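Local coordinates for protein inactive glucansucrase (Lactobacillus reuteri, PDB 5JBD) that is an inactive glucansucrase of glycoside hydrolase family 70, a calcium-containing protein built round a TIM barrel, at residues D203-G207 against N859-A863; L402-H407 against Y422-A426; L531-S535 against D623-T627. All blocks are in the same frame, centred on the assembly; numbering follows the deposited sequence.

Following the chain from its N terminus, contact 1 opens at 203-207, after strand 193-197 of a six-stranded antiparallel sheet, and closes only at 859-863, after strand 841-845 of that sheet. The other two contacts fall within this long span, one after the other and without crossing. Contact 2 closes a short loop between helices 392-406 and 420-434, both in the connection between barrel strands 385-388 and 460-464. Contact 3 then ties a loop of the later antiparallel sheet to the segment leading back to barrel strand 652-654. Contacts 1 and 3, with centres about 76 Å apart, lie on opposite sides of the chain's centre.

Contact 1: residues D203-G207 against N859-A863; sequences DPRKG and NGDYA
The Tyr862 ring lies alongside the backbone of Arg205-Gly207, in the tight turn 203-207: its CE2 is 3.4 Å from Arg205 O and 3.7 Å from Lys206 O, and its CD2 3.7 Å from Gly207 N. Residues 204-206 have helical phi/psi, and the turn is closed by Lys206 N and Gly207 N, which both donate to Asp203 O (2.9 and 3.0 Å). Asp203 OD1 accepts from Arg205 N (3.1 Å) in an Asx turn. The other segment has its own Asx turn, Asn859 OD1 accepting from Asp861 N (2.9 Å). The CA atoms of Arg205 and Asp861 are 4.3 Å apart, and Tyr862 N donates to Pro204 O (3.0 Å, 165°). Arg205 (chi1 m, then t, t) reaches along Asp861, its CG 3.4 Å from OD1, and lays one guanidinium face over Asn859 O; a CB on Gly860 would clash with Arg205 NH1. Tyr862 (chi1 m) also hydrogen-bonds through OH to Ile785 N, on strand 784-791. The contact joins the loops after strands 193-197 and 841-845. Arg205 NE and Asp861 OD1, 4.4 Å apart, form no salt bridge: the specific link is backbone to backbone, with charge attraction only supplementing it.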
loop_
_atom_site.group_PDB
_atom_site.type_symbol
_atom_site.label_atom_id
_atom_site.label_comp_id
_atom_site.label_asym_id
_atom_site.label_seq_id
_atom_site.Cartn_x
_atom_site.Cartn_y
_atom_site.Cartn_z
ATOM N N ASP A 203 14.037 23.501 -28.698
ATOM C CA ASP A 203 15.003 24.381 -28.031
ATOM C C ASP A 203 15.998 23.536 -27.222
ATOM O O ASP A 203 15.599 22.877 -26.269
ATOM C CB ASP A 203 14.260 25.349 -27.095
ATOM C CG ASP A 203 15.177 26.393 -26.447
ATOM O OD1 ASP A 203 16.416 26.289 -26.533
ATOM O OD2 ASP A 203 14.634 27.323 -25.822
ATOM N N PRO A 204 17.298 23.561 -27.581
ATOM C CA PRO A 204 18.251 22.689 -26.854
ATOM C C PRO A 204 18.388 22.971 -25.348
ATOM O O PRO A 204 18.812 22.077 -24.607
ATOM C CB PRO A 204 19.593 22.934 -27.570
ATOM C CG PRO A 204 19.273 23.653 -28.839
ATOM C CD PRO A 204 17.960 24.355 -28.636
ATOM N N ARG A 205 18.039 24.186 -24.909
ATOM C CA ARG A 205 17.984 24.516 -23.473
ATOM C C ARG A 205 16.833 23.821 -22.739
ATOM O O ARG A 205 16.904 23.640 -21.520
ATOM C CB ARG A 205 17.867 26.026 -23.246
ATOM C CG ARG A 205 19.042 26.842 -23.746
ATOM C CD ARG A 205 18.659 28.317 -23.639
ATOM N NE ARG A 205 19.784 29.244 -23.789
ATOM C CZ ARG A 205 20.712 29.499 -22.863
ATOM N NH1 ARG A 205 20.709 28.878 -21.681
ATOM N NH2 ARG A 205 21.677 30.380 -23.130
ATOM N N LYS A 206 15.767 23.477 -23.468
ATOM C CA LYS A 206 14.616 22.761 -22.889
ATOM C C LYS A 206 14.682 21.246 -23.067
ATOM O O LYS A 206 14.119 20.516 -22.265
ATOM C CB LYS A 206 13.308 23.282 -23.487
ATOM C CG LYS A 206 13.108 24.759 -23.222
ATOM C CD LYS A 206 11.698 25.199 -23.531
ATOM C CE LYS A 206 11.549 26.676 -23.216
ATOM N NZ LYS A 206 10.289 27.233 -23.770
ATOM N N GLY A 207 15.367 20.777 -24.111
ATOM C CA GLY A 207 15.401 19.358 -24.420
ATOM C C GLY A 207 14.083 18.864 -24.992
ATOM O O GLY A 207 13.224 19.646 -25.380
ATOM N N ASN A 859 26.922 26.919 -21.935
ATOM C CA ASN A 859 25.853 27.806 -22.443
ATOM C C ASN A 859 24.406 27.409 -22.081
ATOM O O ASN A 859 23.466 28.050 -22.541
ATOM C CB ASN A 859 25.975 27.955 -23.971
ATOM C CG ASN A 859 25.573 26.695 -24.734
ATOM O OD1 ASN A 859 25.102 25.710 -24.162
ATOM N ND2 ASN A 859 25.766 26.727 -26.039
ATOM N N GLY A 860 24.221 26.359 -21.284
ATOM C CA GLY A 860 22.890 25.946 -20.836
ATOM C C GLY A 860 22.218 24.866 -21.672
ATOM O O GLY A 860 21.245 24.268 -21.222
ATOM N N ASP A 861 22.725 24.596 -22.875
ATOM C CA ASP A 861 22.145 23.558 -23.733
ATOM C C ASP A 861 22.356 22.175 -23.129
ATOM O O ASP A 861 23.434 21.892 -22.600
ATOM C CB ASP A 861 22.799 23.558 -25.118
ATOM C CG ASP A 861 22.478 24.794 -25.941
ATOM O OD1 ASP A 861 21.624 25.607 -25.538
ATOM O OD2 ASP A 861 23.092 24.934 -27.020
ATOM N N TYR A 862 21.340 21.318 -23.219
ATOM C CA TYR A 862 21.506 19.909 -22.866
ATOM C C TYR A 862 22.494 19.236 -23.817
ATOM O O TYR A 862 22.419 19.427 -25.035
ATOM C CB TYR A 862 20.173 19.161 -22.916
ATOM C CG TYR A 862 19.308 19.374 -21.692
ATOM C CD1 TYR A 862 19.605 18.732 -20.486
ATOM C CD2 TYR A 862 18.198 20.215 -21.729
ATOM C CE1 TYR A 862 18.811 18.928 -19.352
ATOM C CE2 TYR A 862 17.406 20.421 -20.596
ATOM C CZ TYR A 862 17.714 19.777 -19.416
ATOM O OH TYR A 862 16.927 19.971 -18.300
ATOM N N ALA A 863 23.428 18.472 -23.255
ATOM C CA ALA A 863 24.279 17.605 -24.052
ATOM C C ALA A 863 23.388 16.537 -24.678
ATOM O O ALA A 863 22.360 16.156 -24.101
ATOM C CB ALA A 863 25.362 16.962 -23.196
#

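Contact 2: residues L402-H407 against Y422-A426; sequences LIIKDH and YANQA
Two helical segments, 402-406 and 422-426, cross at 104° with their axes 9.3 Å apart, and Ala426 receives both Leu402 and Ile403. Leu402 CA lies 5.9 Å from Ala426 CA, and Ile403 CA 5.9 Å from Tyr422 CA. Leu402, with chi1 t and chi2 p, puts CG 4.1 Å from Ala426 CB and CD2 3.4 Å from Ala426 O. Ile403 (m, t) extends along the crossing: CG2 meets Tyr422 CB at 3.8 Å, CG1 meets Ala426 CB at 4.0 Å, and CD1 meets Ala423 CB at 4.2 Å. His407 is the first residue to leave helical angles (-139/56). With chi1 m and chi2 100° its ring lies close to that of Tyr422 (chi1 m, chi2 -32°) in an oblique pair, centroids 4.0 Å apart and planes inclined at 33°, with His407 CE1 only 3.2 Å from Tyr422 CD1. Gln425, fully extended (t, t), brings OE1 to the edge of the imidazole, 3.1 Å from His407 CE1, while its NE2 is hydrogen-bonded to Glu429. Asp406 (chi1 m) points toward the other helix, where a water donates to both Asp406 OD2 and Tyr422 O, each at 2.8 Å, bridging the polar side of the crossing. Ile413 packs on Ile403 and His407, and Tyr441 on Leu402; this corner belongs to the helical connection between adjacent parallel barrel strands 385-388 and 460-464.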
loop_
_atom_site.group_PDB
_atom_site.type_symbol
_atom_site.label_atom_id
_atom_site.label_comp_id
_atom_site.label_asym_id
_atom_site.label_seq_id
_atom_site.Cartn_x
_atom_site.Cartn_y
_atom_site.Cartn_z
ATOM N N LEU A 402 5.897 4.737 17.478
ATOM C CA LEU A 402 6.843 4.251 18.483
ATOM C C LEU A 402 8.305 4.414 18.023
ATOM O O LEU A 402 9.149 4.824 18.817
ATOM C CB LEU A 402 6.506 2.799 18.842
ATOM C CG LEU A 402 7.066 2.087 20.077
ATOM C CD1 LEU A 402 7.116 2.979 21.308
ATOM C CD2 LEU A 402 6.228 0.840 20.350
ATOM N N ILE A 403 8.592 4.146 16.747
ATOM C CA ILE A 403 9.938 4.366 16.183
ATOM C C ILE A 403 10.331 5.845 16.287
ATOM O O ILE A 403 11.437 6.174 16.734
ATOM C CB ILE A 403 10.049 3.887 14.709
ATOM C CG1 ILE A 403 10.010 2.355 14.634
ATOM C CG2 ILE A 403 11.336 4.384 14.052
ATOM C CD1 ILE A 403 9.880 1.796 13.224
ATOM N N ILE A 404 9.426 6.721 15.868
ATOM C CA ILE A 404 9.672 8.165 15.880
ATOM C C ILE A 404 9.915 8.650 17.308
ATOM O O ILE A 404 10.850 9.421 17.547
ATOM C CB ILE A 404 8.514 8.963 15.215
ATOM C CG1 ILE A 404 8.461 8.672 13.701
ATOM C CG2 ILE A 404 8.674 10.479 15.437
ATOM C CD1 ILE A 404 7.107 8.956 13.077
ATOM N N LYS A 405 9.104 8.177 18.247
ATOM C CA LYS A 405 9.275 8.524 19.660
ATOM C C LYS A 405 10.610 8.024 20.225
ATOM O O LYS A 405 11.302 8.759 20.939
ATOM C CB LYS A 405 8.125 7.978 20.512
ATOM C CG LYS A 405 8.298 8.264 21.998
ATOM C CD LYS A 405 7.014 8.147 22.801
ATOM C CE LYS A 405 7.171 8.818 24.163
ATOM N NZ LYS A 405 6.565 8.003 25.250
ATOM N N ASP A 406 10.947 6.773 19.924
ATOM C CA ASP A 406 12.199 6.159 20.396
ATOM C C ASP A 406 13.461 6.795 19.823
ATOM O O ASP A 406 14.523 6.650 20.411
ATOM C CB ASP A 406 12.237 4.662 20.042
ATOM C CG ASP A 406 11.255 3.830 20.838
ATOM O OD1 ASP A 406 10.800 4.262 21.909
ATOM O OD2 ASP A 406 10.956 2.708 20.380
ATOM N N HIS A 407 13.365 7.447 18.661
ATOM C CA HIS A 407 14.539 7.957 17.959
ATOM C C HIS A 407 14.317 9.342 17.362
ATOM O O HIS A 407 14.478 9.560 16.143
ATOM C CB HIS A 407 14.948 6.949 16.885
ATOM C CG HIS A 407 15.348 5.617 17.432
ATOM N ND1 HIS A 407 14.497 4.531 17.437
ATOM C CD2 HIS A 407 16.498 5.199 18.007
ATOM C CE1 HIS A 407 15.112 3.499 17.984
ATOM N NE2 HIS A 407 16.327 3.878 18.339
ATOM N N TYR A 422 15.238 -0.430 14.495
ATOM C CA TYR A 422 14.253 0.395 15.223
ATOM C C TYR A 422 12.880 -0.298 15.297
ATOM O O TYR A 422 12.216 -0.257 16.329
ATOM C CB TYR A 422 14.079 1.766 14.571
ATOM C CG TYR A 422 15.330 2.591 14.350
ATOM C CD1 TYR A 422 16.424 2.523 15.223
ATOM C CD2 TYR A 422 15.405 3.480 13.278
ATOM C CE1 TYR A 422 17.553 3.306 15.014
ATOM C CE2 TYR A 422 16.534 4.263 13.057
ATOM C CZ TYR A 422 17.601 4.180 13.932
ATOM O OH TYR A 422 18.714 4.954 13.699
ATOM N N ALA A 423 12.462 -0.916 14.190
ATOM C CA ALA A 423 11.215 -1.694 14.158
ATOM C C ALA A 423 11.258 -2.863 15.133
ATOM O O ALA A 423 10.271 -3.128 15.827
ATOM C CB ALA A 423 10.908 -2.197 12.747
ATOM N N ASN A 424 12.403 -3.561 15.189
ATOM C CA ASN A 424 12.557 -4.693 16.104
ATOM C C ASN A 424 12.409 -4.255 17.557
ATOM O O ASN A 424 11.785 -4.965 18.362
ATOM C CB ASN A 424 13.928 -5.375 15.928
ATOM C CG ASN A 424 14.093 -6.029 14.577
ATOM O OD1 ASN A 424 13.118 -6.367 13.901
ATOM N ND2 ASN A 424 15.346 -6.225 14.171
ATOM N N GLN A 425 13.008 -3.102 17.880
ATOM C CA GLN A 425 12.904 -2.498 19.193
ATOM C C GLN A 425 11.443 -2.117 19.464
ATOM O O GLN A 425 10.916 -2.401 20.528
ATOM C CB GLN A 425 13.795 -1.249 19.284
ATOM C CG GLN A 425 13.742 -0.526 20.628
ATOM C CD GLN A 425 14.452 0.821 20.616
ATOM O OE1 GLN A 425 15.361 1.055 19.817
ATOM N NE2 GLN A 425 14.031 1.715 21.499
ATOM N N ALA A 426 10.818 -1.452 18.497
ATOM C CA ALA A 426 9.397 -1.078 18.618
ATOM C C ALA A 426 8.502 -2.298 18.883
ATOM O O ALA A 426 7.613 -2.236 19.724
ATOM C CB ALA A 426 8.951 -0.325 17.378
HETATM O O HOH W 1 12.346 1.791 18.179
#

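Contact 3: residues L531-S535 against D623-T627; sequences LSRTS and DQDVT
Extended from Asp623 to Asp625 and bending at Val626, the second segment makes its main contact at Gln624, which has chi1 and chi2 both t and so reaches across to the type I beta turn Ser532-Ser535. There its amide is held at both ends: NE2 donates to Thr534 O (3.0 Å, 173°), and OE1 accepts from Thr534 OG1 (2.6 Å), whose p rotamer turns the hydroxyl to it. Gln624 NE2 also bonds to Gln495 O. The CA-to-CB bond of Asp625 points away from 531-535, and its OD1 accepts from Thr627 N (3.0 Å) in an Asx turn and from Thr627 OG1 (2.6 Å), but its carbonyl O lies 3.4 Å from Leu531 CD1. Val626 points back, with CG1 3.6 Å from Ser535 CB and 4.1 Å from Leu531 CD1. Ser535 OG donates to Leu531 O (2.6 Å) and also bonds to Lys518 N. Gln624 thus joins a beta-turn loop of the antiparallel-sheet domain to the strand-free segment that, beside helix 483-496, returns the chain to the TIM barrel.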
loop_
_atom_site.group_PDB
_atom_site.type_symbol
_atom_site.label_atom_id
_atom_site.label_comp_id
_atom_site.label_asym_id
_atom_site.label_seq_id
_atom_site.Cartn_x
_atom_site.Cartn_y
_atom_site.Cartn_z
ATOM N N LEU A 531 -35.384 -20.485 13.321
ATOM C CA LEU A 531 -34.274 -20.100 14.203
ATOM C C LEU A 531 -34.493 -18.784 14.950
ATOM O O LEU A 531 -33.604 -18.343 15.667
ATOM C CB LEU A 531 -32.960 -20.044 13.392
ATOM C CG LEU A 531 -32.556 -21.333 12.665
ATOM C CD1 LEU A 531 -31.220 -21.153 11.945
ATOM C CD2 LEU A 531 -32.475 -22.511 13.634
ATOM N N SER A 532 -35.670 -18.165 14.807
ATOM C CA SER A 532 -35.949 -16.875 15.437
ATOM C C SER A 532 -35.773 -16.951 16.950
ATOM O O SER A 532 -34.998 -16.191 17.530
ATOM C CB SER A 532 -37.360 -16.381 15.089
ATOM O OG SER A 532 -37.432 -15.912 13.745
ATOM N N ARG A 533 -36.467 -17.900 17.571
ATOM C CA ARG A 533 -36.453 -18.061 19.032
ATOM C C ARG A 533 -35.035 -18.211 19.626
ATOM O O ARG A 533 -34.716 -17.615 20.666
ATOM C CB ARG A 533 -37.291 -19.286 19.428
ATOM C CG ARG A 533 -37.306 -19.623 20.921
ATOM C CD ARG A 533 -37.854 -18.490 21.769
ATOM N NE ARG A 533 -37.995 -18.895 23.173
ATOM C CZ ARG A 533 -38.571 -18.160 24.128
ATOM N NH1 ARG A 533 -39.085 -16.945 23.868
ATOM N NH2 ARG A 533 -38.639 -18.643 25.368
ATOM N N THR A 534 -34.203 -19.015 18.968
ATOM C CA THR A 534 -32.909 -19.420 19.531
ATOM C C THR A 534 -31.719 -18.623 18.972
ATOM O O THR A 534 -30.567 -19.028 19.148
ATOM C CB THR A 534 -32.680 -20.936 19.312
ATOM O OG1 THR A 534 -32.842 -21.244 17.922
ATOM C CG2 THR A 534 -33.664 -21.759 20.136
ATOM N N SER A 535 -31.977 -17.484 18.322
ATOM C CA SER A 535 -30.900 -16.622 17.827
ATOM C C SER A 535 -31.055 -15.191 18.366
ATOM O O SER A 535 -32.000 -14.895 19.112
ATOM C CB SER A 535 -30.837 -16.669 16.290
ATOM O OG SER A 535 -32.050 -16.241 15.703
ATOM N N ASP A 623 -25.679 -27.673 17.039
ATOM C CA ASP A 623 -25.180 -26.654 16.129
ATOM C C ASP A 623 -26.282 -25.772 15.569
ATOM O O ASP A 623 -27.405 -26.220 15.338
ATOM C CB ASP A 623 -24.416 -27.303 14.967
ATOM C CG ASP A 623 -23.150 -28.004 15.419
ATOM O OD1 ASP A 623 -22.382 -27.398 16.208
ATOM O OD2 ASP A 623 -22.932 -29.163 14.983
ATOM N N GLN A 624 -25.936 -24.522 15.327
ATOM C CA GLN A 624 -26.855 -23.572 14.717
ATOM C C GLN A 624 -26.099 -22.666 13.770
ATOM O O GLN A 624 -24.987 -22.260 14.083
ATOM C CB GLN A 624 -27.511 -22.724 15.790
ATOM C CG GLN A 624 -28.727 -21.975 15.282
ATOM C CD GLN A 624 -29.510 -21.316 16.378
ATOM O OE1 GLN A 624 -30.574 -21.788 16.740
ATOM N NE2 GLN A 624 -28.979 -20.238 16.933
ATOM N N ASP A 625 -26.703 -22.346 12.624
ATOM C CA ASP A 625 -26.111 -21.430 11.638
ATOM C C ASP A 625 -27.236 -20.523 11.126
ATOM O O ASP A 625 -28.179 -20.999 10.516
ATOM C CB ASP A 625 -25.474 -22.255 10.509
ATOM C CG ASP A 625 -24.856 -21.402 9.383
ATOM O OD1 ASP A 625 -24.824 -20.157 9.448
ATOM O OD2 ASP A 625 -24.373 -22.023 8.410
ATOM N N VAL A 626 -27.121 -19.227 11.393
ATOM C CA VAL A 626 -28.153 -18.261 11.009
ATOM C C VAL A 626 -27.857 -17.543 9.689
ATOM O O VAL A 626 -28.490 -16.532 9.395
ATOM C CB VAL A 626 -28.429 -17.214 12.123
ATOM C CG1 VAL A 626 -29.089 -17.884 13.331
ATOM C CG2 VAL A 626 -27.164 -16.456 12.516
ATOM N N THR A 627 -26.903 -18.060 8.904
ATOM C CA THR A 627 -26.669 -17.576 7.546
ATOM C C THR A 627 -27.980 -17.411 6.790
ATOM O O THR A 627 -28.802 -18.304 6.791
ATOM C CB THR A 627 -25.764 -18.549 6.765
ATOM O OG1 THR A 627 -24.480 -18.594 7.390
ATOM C CG2 THR A 627 -25.573 -18.107 5.306
#